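Local coordinates for protein putative phosphohydrolase (Shewanella amazonensis, PDB 3M1T) that is of unproven function, a putative phosphohydrolase or signal transduction protein built around an HDOD domain of the HD phosphodiesterase clan, at residues 42-56 against 82-94. Numbering follows the deposited sequence. Where two conformers were deposited one is given.
Sequences LSHDPVLSARVLRLA and LRTLVIASAVVGA
Ser89 and Val52 interlock as reciprocal knobs into holes, a compact example of helix packing around a small polar residue. The serine sits among Leu48, Arg51, Val52 and Leu55, while Val52 fits among Leu82, Leu85, Val86 and Ser89. Val52 CG2, anti to its own carbonyl carbon, lies 3.3 Å from Ser89 OG, whereas CG1 meets Leu82 CD1 where the two side chains cross at about a right angle. Leu55 CD1 also closes on the hydroxyl, at 3.4 Å. Amid these methyls the hydroxyl turns back on its own helix and donates to Leu85 O over 2.8 Å; this carbonyl takes Ser89 N on its opposite face. With the hydroxyl removed, as by an alanine here, a small gap would probably open beside Val52 CG2 and Leu55 CD1, and Leu85 O would be likely to keep just the backbone bond of this pair. Arg51, bent at chi3 (-50°), runs its CD past Ser89 CB and gives NH1 to Ser89 O at 2.9 Å, from above the carbonyl plane and with a bent N-H...O angle of 133°. Gly93 N meets that oxygen from the other face, and Gly93 CA lies over one face of the guanidinium. Farther out, Leu42 and Val86 meet tip to tip, and Leu85 CD1 packs on Ala56. The axes of helix 46-56 and segment 82-94 approach to 8.9 Å, their N-to-C directions 121° apart, within the all-helical HDOD domain; helix 19-29 touches Leu42, Leu48 and Val86, and helix 70-77 backs Val52, Ala56 and Leu82.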
ATOM      1  N   LEU A  42      16.625  13.013  -7.197  0.50 12.25           N
ATOM      2  CA  LEU A  42      16.838  12.498  -5.839  0.50 12.48           C
ATOM      3  C   LEU A  42      18.019  13.157  -5.170  0.50 13.09           C
ATOM      4  O   LEU A  42      18.014  13.390  -3.962  0.50 14.12           O
ATOM      5  CB  LEU A  42      17.116  11.003  -5.883  0.50 12.75           C
ATOM      6  CG  LEU A  42      15.893  10.160  -6.177  0.50  8.28           C
ATOM      7  CD1 LEU A  42      16.319   8.748  -6.605  0.50  8.56           C
ATOM      8  CD2 LEU A  42      14.977  10.111  -4.951  0.50 10.49           C
ATOM      9  N   SER A  43      19.038  13.460  -5.955  1.00 13.54           N
ATOM     10  CA  SER A  43      20.266  14.100  -5.382  1.00 13.49           C
ATOM     11  C   SER A  43      19.950  15.389  -4.581  1.00 13.15           C
ATOM     12  O   SER A  43      20.682  15.730  -3.641  1.00 12.78           O
ATOM     13  CB  SER A  43      21.306  14.370  -6.480  1.00 13.42           C
ATOM     14  OG  SER A  43      21.005  15.513  -7.272  1.00 14.35           O
ATOM     15  N   HIS A  44      18.862  16.079  -4.919  1.00 12.04           N
ATOM     16  CA  HIS A  44      18.488  17.297  -4.199  1.00 12.37           C
ATOM     17  C   HIS A  44      17.727  17.037  -2.894  1.00 12.75           C
ATOM     18  O   HIS A  44      17.394  17.983  -2.196  1.00 11.85           O
ATOM     19  CB  HIS A  44      17.663  18.188  -5.123  1.00 12.96           C
ATOM     20  CG  HIS A  44      18.448  18.688  -6.303  1.00 12.74           C
ATOM     21  ND1 HIS A  44      19.296  19.757  -6.222  1.00 11.74           N
ATOM     22  CD2 HIS A  44      18.521  18.236  -7.582  1.00 13.26           C
ATOM     23  CE1 HIS A  44      19.856  19.963  -7.409  1.00 13.74           C
ATOM     24  NE2 HIS A  44      19.381  19.061  -8.260  1.00 13.84           N
ATOM     25  N   ASP A  45      17.437  15.779  -2.586  1.00 11.72           N
ATOM     26  CA  ASP A  45      16.708  15.457  -1.341  1.00 12.37           C
ATOM     27  C   ASP A  45      17.490  14.350  -0.642  1.00 13.17           C
ATOM     28  O   ASP A  45      17.165  13.169  -0.744  1.00 12.66           O
ATOM     29  CB  ASP A  45      15.273  15.041  -1.629  1.00 13.08           C
ATOM     30  CG  ASP A  45      14.418  15.007  -0.364  1.00 13.34           C
ATOM     31  OD1 ASP A  45      15.004  14.882   0.749  1.00 15.05           O
ATOM     32  OD2 ASP A  45      13.185  15.151  -0.483  1.00 16.95           O
ATOM     33  N   PRO A  46      18.574  14.741   0.044  1.00 12.31           N
ATOM     34  CA  PRO A  46      19.396  13.751   0.722  1.00 13.16           C
ATOM     35  C   PRO A  46      18.641  13.005   1.826  1.00 13.93           C
ATOM     36  O   PRO A  46      18.964  11.846   2.061  1.00 15.44           O
ATOM     37  CB  PRO A  46      20.597  14.581   1.267  1.00 14.01           C
ATOM     38  CG  PRO A  46      20.199  15.987   1.140  1.00 13.25           C
ATOM     39  CD  PRO A  46      19.205  16.074   0.049  1.00 12.90           C
ATOM     40  N   VAL A  47      17.651  13.632   2.482  1.00 13.08           N
ATOM     41  CA  VAL A  47      16.888  12.957   3.521  1.00 13.74           C
ATOM     42  C   VAL A  47      16.039  11.828   2.937  1.00 13.92           C
ATOM     43  O   VAL A  47      16.054  10.687   3.421  1.00 14.32           O
ATOM     44  CB  VAL A  47      15.986  13.946   4.288  1.00 13.43           C
ATOM     45  CG1 VAL A  47      15.053  13.218   5.311  1.00 15.49           C
ATOM     46  CG2 VAL A  47      16.881  15.004   5.006  1.00 14.47           C
ATOM     47  N   LEU A  48      15.289  12.139   1.882  0.50 13.08           N
ATOM     48  CA  LEU A  48      14.518  11.113   1.211  0.50 12.45           C
ATOM     49  C   LEU A  48      15.437  10.047   0.593  0.50 12.28           C
ATOM     50  O   LEU A  48      15.120   8.852   0.656  0.50 12.61           O
ATOM     51  CB  LEU A  48      13.582  11.740   0.171  0.50 12.10           C
ATOM     52  CG  LEU A  48      12.615  10.813  -0.541  0.50 13.00           C
ATOM     53  CD1 LEU A  48      11.343  11.631  -0.925  0.50 11.94           C
ATOM     54  CD2 LEU A  48      13.308  10.212  -1.756  0.50 10.38           C
ATOM     55  N   SER A  49      16.558  10.454  -0.009  1.00 12.16           N
ATOM     56  CA  SER A  49      17.532   9.477  -0.561  1.00 12.98           C
ATOM     57  C   SER A  49      18.055   8.494   0.509  1.00 13.45           C
ATOM     58  O   SER A  49      18.177   7.293   0.237  1.00 14.69           O
ATOM     59  CB  SER A  49      18.737  10.171  -1.191  1.00 12.51           C
ATOM     60  OG  SER A  49      18.343  10.860  -2.373  1.00 17.34           O
ATOM     61  N   ALA A  50      18.373   9.018   1.688  1.00 13.79           N
ATOM     62  CA  ALA A  50      18.830   8.191   2.807  1.00 14.22           C
ATOM     63  C   ALA A  50      17.765   7.178   3.179  1.00 15.01           C
ATOM     64  O   ALA A  50      18.087   6.024   3.471  1.00 15.06           O
ATOM     65  CB  ALA A  50      19.200   9.032   4.024  1.00 14.20           C
ATOM     66  N   ARG A  51      16.506   7.612   3.176  0.50 14.12           N
ATOM     67  CA  ARG A  51      15.386   6.717   3.488  0.50 13.79           C
ATOM     68  C   ARG A  51      15.277   5.627   2.433  0.50 14.20           C
ATOM     69  O   ARG A  51      15.043   4.463   2.764  0.50 13.84           O
ATOM     70  CB  ARG A  51      14.072   7.495   3.605  0.50 13.54           C
ATOM     71  CG  ARG A  51      12.871   6.619   4.003  0.50 12.99           C
ATOM     72  CD  ARG A  51      11.556   7.408   4.032  0.50 11.50           C
ATOM     73  NE  ARG A  51      11.741   8.629   4.815  0.50 16.60           N
ATOM     74  CZ  ARG A  51      11.508   9.878   4.398  0.50 14.58           C
ATOM     75  NH1 ARG A  51      11.020  10.184   3.169  0.50  9.55           N
ATOM     76  NH2 ARG A  51      11.774  10.853   5.256  0.50 15.47           N
ATOM     77  N   VAL A  52      15.424   5.997   1.159  1.00 14.02           N
ATOM     78  CA  VAL A  52      15.407   5.011   0.067  1.00 14.71           C
ATOM     79  C   VAL A  52      16.478   3.947   0.297  1.00 16.06           C
ATOM     80  O   VAL A  52      16.223   2.731   0.195  1.00 15.96           O
ATOM     81  CB  VAL A  52      15.587   5.691  -1.311  1.00 15.00           C
ATOM     82  CG1 VAL A  52      15.767   4.694  -2.415  1.00 15.15           C
ATOM     83  CG2 VAL A  52      14.396   6.579  -1.576  1.00 13.17           C
ATOM     84  N   LEU A  53      17.681   4.395   0.627  1.00 16.64           N
ATOM     85  CA  LEU A  53      18.768   3.449   0.811  1.00 17.69           C
ATOM     86  C   LEU A  53      18.587   2.553   2.046  1.00 17.96           C
ATOM     87  O   LEU A  53      18.953   1.377   2.012  1.00 19.74           O
ATOM     88  CB  LEU A  53      20.111   4.187   0.865  1.00 17.81           C
ATOM     89  CG  LEU A  53      20.576   4.786  -0.465  1.00 17.74           C
ATOM     90  CD1 LEU A  53      21.877   5.581  -0.272  1.00 19.98           C
ATOM     91  CD2 LEU A  53      20.758   3.712  -1.550  1.00 20.81           C
ATOM     92  N   ARG A  54      18.012   3.077   3.125  1.00 17.53           N
ATOM     93  CA  ARG A  54      17.683   2.224   4.273  1.00 17.43           C
ATOM     94  C   ARG A  54      16.693   1.130   3.916  1.00 18.16           C
ATOM     95  O   ARG A  54      16.809  -0.013   4.399  1.00 17.45           O
ATOM     96  CB  ARG A  54      17.091   3.051   5.408  1.00 17.38           C
ATOM     97  CG  ARG A  54      18.131   3.926   6.129  1.00 18.41           C
ATOM     98  CD  ARG A  54      17.654   4.341   7.502  1.00 18.21           C
ATOM     99  NE  ARG A  54      16.443   5.175   7.485  1.00 20.96           N
ATOM    100  CZ  ARG A  54      16.420   6.480   7.167  1.00 23.16           C
ATOM    101  NH1 ARG A  54      17.521   7.104   6.806  1.00 24.90           N
ATOM    102  NH2 ARG A  54      15.284   7.166   7.233  1.00 22.97           N
ATOM    103  N   LEU A  55      15.702   1.483   3.101  1.00 18.14           N
ATOM    104  CA  LEU A  55      14.752   0.477   2.609  1.00 19.52           C
ATOM    105  C   LEU A  55      15.455  -0.515   1.706  1.00 20.18           C
ATOM    106  O   LEU A  55      15.186  -1.717   1.788  1.00 21.25           O
ATOM    107  CB  LEU A  55      13.585   1.116   1.859  1.00 18.62           C
ATOM    108  CG  LEU A  55      12.638   1.951   2.728  1.00 20.19           C
ATOM    109  CD1 LEU A  55      11.508   2.500   1.863  1.00 18.38           C
ATOM    110  CD2 LEU A  55      12.056   1.163   3.882  1.00 19.22           C
ATOM    111  N   ALA A  56      16.363  -0.028   0.877  1.00 21.33           N
ATOM    112  CA  ALA A  56      17.081  -0.877  -0.055  1.00 23.44           C
ATOM    113  C   ALA A  56      18.044  -1.813   0.672  1.00 26.14           C
ATOM    114  O   ALA A  56      18.364  -2.866   0.144  1.00 27.76           O
ATOM    115  CB  ALA A  56      17.846  -0.060  -1.055  1.00 23.08           C
ATOM    116  N   LEU A  82      14.230   0.455  -7.793  1.00 24.13           N
ATOM    117  CA  LEU A  82      14.562   1.787  -7.236  1.00 23.59           C
ATOM    118  C   LEU A  82      13.334   2.702  -7.277  1.00 21.94           C
ATOM    119  O   LEU A  82      13.000   3.332  -6.293  1.00 21.32           O
ATOM    120  CB  LEU A  82      15.727   2.451  -7.985  1.00 24.00           C
ATOM    121  CG  LEU A  82      16.168   3.843  -7.506  1.00 25.50           C
ATOM    122  CD1 LEU A  82      16.697   3.720  -6.081  1.00 26.35           C
ATOM    123  CD2 LEU A  82      17.186   4.463  -8.434  1.00 28.91           C
ATOM    124  N   ARG A  83      12.654   2.746  -8.418  1.00 21.36           N
ATOM    125  CA  ARG A  83      11.470   3.605  -8.539  1.00 19.60           C
ATOM    126  C   ARG A  83      10.484   3.274  -7.444  1.00 17.94           C
ATOM    127  O   ARG A  83       9.916   4.163  -6.824  1.00 17.28           O
ATOM    128  CB  ARG A  83      10.785   3.411  -9.898  1.00 20.73           C
ATOM    129  CG  ARG A  83      11.540   3.921 -11.079  1.00 23.31           C
ATOM    130  CD  ARG A  83      10.771   3.502 -12.344  1.00 27.16           C
ATOM    131  NE  ARG A  83      11.505   3.733 -13.573  1.00 29.87           N
ATOM    132  CZ  ARG A  83      11.495   4.866 -14.278  1.00 33.15           C
ATOM    133  NH1 ARG A  83      10.804   5.939 -13.860  1.00 30.75           N
ATOM    134  NH2 ARG A  83      12.174   4.920 -15.414  1.00 33.00           N
ATOM    135  N   THR A  84      10.303   1.995  -7.222  0.50 17.52           N
ATOM    136  CA  THR A  84       9.350   1.552  -6.279  0.50 16.53           C
ATOM    137  C   THR A  84       9.689   2.028  -4.858  0.50 16.31           C
ATOM    138  O   THR A  84       8.819   2.467  -4.140  0.50 15.34           O
ATOM    139  CB  THR A  84       9.232   0.068  -6.429  0.50 17.04           C
ATOM    140  OG1 THR A  84       8.974  -0.212  -7.831  0.50 16.94           O
ATOM    141  CG2 THR A  84       8.118  -0.440  -5.538  0.50 15.25           C
ATOM    142  N   LEU A  85      10.964   1.954  -4.483  1.00 15.48           N
ATOM    143  CA  LEU A  85      11.444   2.403  -3.188  1.00 15.52           C
ATOM    144  C   LEU A  85      11.384   3.913  -3.027  1.00 13.79           C
ATOM    145  O   LEU A  85      11.133   4.411  -1.920  1.00 13.34           O
ATOM    146  CB  LEU A  85      12.865   1.862  -2.904  1.00 15.16           C
ATOM    147  CG  LEU A  85      12.966   0.358  -2.775  1.00 17.66           C
ATOM    148  CD1 LEU A  85      14.403   0.040  -2.450  1.00 19.50           C
ATOM    149  CD2 LEU A  85      11.986  -0.239  -1.719  1.00 18.03           C
ATOM    150  N   VAL A  86      11.586   4.635  -4.128  1.00 13.40           N
ATOM    151  CA  VAL A  86      11.418   6.110  -4.117  1.00 12.63           C
ATOM    152  C   VAL A  86       9.974   6.443  -3.836  1.00 11.84           C
ATOM    153  O   VAL A  86       9.680   7.274  -3.020  1.00 12.60           O
ATOM    154  CB  VAL A  86      11.913   6.776  -5.430  1.00 13.06           C
ATOM    155  CG1 VAL A  86      11.570   8.259  -5.421  1.00 12.99           C
ATOM    156  CG2 VAL A  86      13.413   6.534  -5.599  1.00 14.64           C
ATOM    157  N   ILE A  87       9.042   5.760  -4.523  1.00 12.85           N
ATOM    158  CA  ILE A  87       7.628   6.006  -4.306  1.00 13.40           C
ATOM    159  C   ILE A  87       7.302   5.761  -2.861  1.00 13.26           C
ATOM    160  O   ILE A  87       6.646   6.563  -2.217  1.00 12.96           O
ATOM    161  CB  ILE A  87       6.775   5.129  -5.229  1.00 14.45           C
ATOM    162  CG1 ILE A  87       6.946   5.592  -6.669  1.00 15.71           C
ATOM    163  CG2 ILE A  87       5.266   5.181  -4.781  1.00 15.94           C
ATOM    164  CD1 ILE A  87       6.453   4.568  -7.712  1.00 17.05           C
ATOM    165  N   ALA A  88       7.691   4.586  -2.344  1.00 13.34           N
ATOM    166  CA  ALA A  88       7.454   4.281  -0.937  1.00 14.88           C
ATOM    167  C   ALA A  88       7.979   5.326   0.020  1.00 14.32           C
ATOM    168  O   ALA A  88       7.258   5.782   0.940  1.00 14.39           O
ATOM    169  CB  ALA A  88       8.042   2.843  -0.566  1.00 15.51           C
ATOM    170  N   SER A  89       9.213   5.777  -0.233  1.00 13.93           N
ATOM    171  CA  SER A  89       9.873   6.732   0.668  1.00 13.97           C
ATOM    172  C   SER A  89       9.179   8.090   0.603  1.00 13.61           C
ATOM    173  O   SER A  89       8.983   8.759   1.614  1.00 14.69           O
ATOM    174  CB  SER A  89      11.336   6.869   0.303  1.00 13.96           C
ATOM    175  OG  SER A  89      11.962   5.624   0.473  1.00 16.28           O
ATOM    176  N   ALA A  90       8.737   8.460  -0.588  1.00 12.60           N
ATOM    177  CA  ALA A  90       8.014   9.722  -0.756  1.00 12.73           C
ATOM    178  C   ALA A  90       6.660   9.708  -0.035  1.00 12.87           C
ATOM    179  O   ALA A  90       6.294  10.668   0.660  1.00 13.77           O
ATOM    180  CB  ALA A  90       7.835  10.068  -2.240  1.00 12.35           C
ATOM    181  N   VAL A  91       5.908   8.629  -0.225  1.00 12.86           N
ATOM    182  CA  VAL A  91       4.637   8.481   0.420  1.00 13.01           C
ATOM    183  C   VAL A  91       4.770   8.486   1.960  1.00 13.07           C
ATOM    184  O   VAL A  91       4.033   9.209   2.640  1.00 14.18           O
ATOM    185  CB  VAL A  91       3.915   7.213  -0.097  1.00 13.38           C
ATOM    186  CG1 VAL A  91       2.684   6.923   0.744  1.00 13.65           C
ATOM    187  CG2 VAL A  91       3.565   7.361  -1.622  1.00 12.84           C
ATOM    188  N   VAL A  92       5.708   7.717   2.481  1.00 13.34           N
ATOM    189  CA  VAL A  92       5.978   7.669   3.927  1.00 14.18           C
ATOM    190  C   VAL A  92       6.282   9.063   4.464  1.00 15.22           C
ATOM    191  O   VAL A  92       5.739   9.491   5.468  1.00 16.80           O
ATOM    192  CB  VAL A  92       7.132   6.665   4.257  1.00 13.34           C
ATOM    193  CG1 VAL A  92       7.651   6.900   5.714  1.00 16.75           C
ATOM    194  CG2 VAL A  92       6.665   5.191   4.010  1.00 14.33           C
ATOM    195  N   GLY A  93       7.091   9.833   3.730  1.00 15.12           N
ATOM    196  CA  GLY A  93       7.441  11.187   4.146  1.00 15.37           C
ATOM    197  C   GLY A  93       6.282  12.154   4.151  1.00 16.99           C
ATOM    198  O   GLY A  93       6.333  13.168   4.847  1.00 18.82           O
ATOM    199  N   ALA A  94       5.289  11.916   3.306  1.00 17.30           N
ATOM    200  CA  ALA A  94       4.139  12.778   3.178  1.00 18.94           C
ATOM    201  C   ALA A  94       3.080  12.373   4.221  1.00 22.78           C
ATOM    202  O   ALA A  94       2.144  13.103   4.355  1.00 26.76           O
ATOM    203  CB  ALA A  94       3.592  12.702   1.795  1.00 19.92           C
TER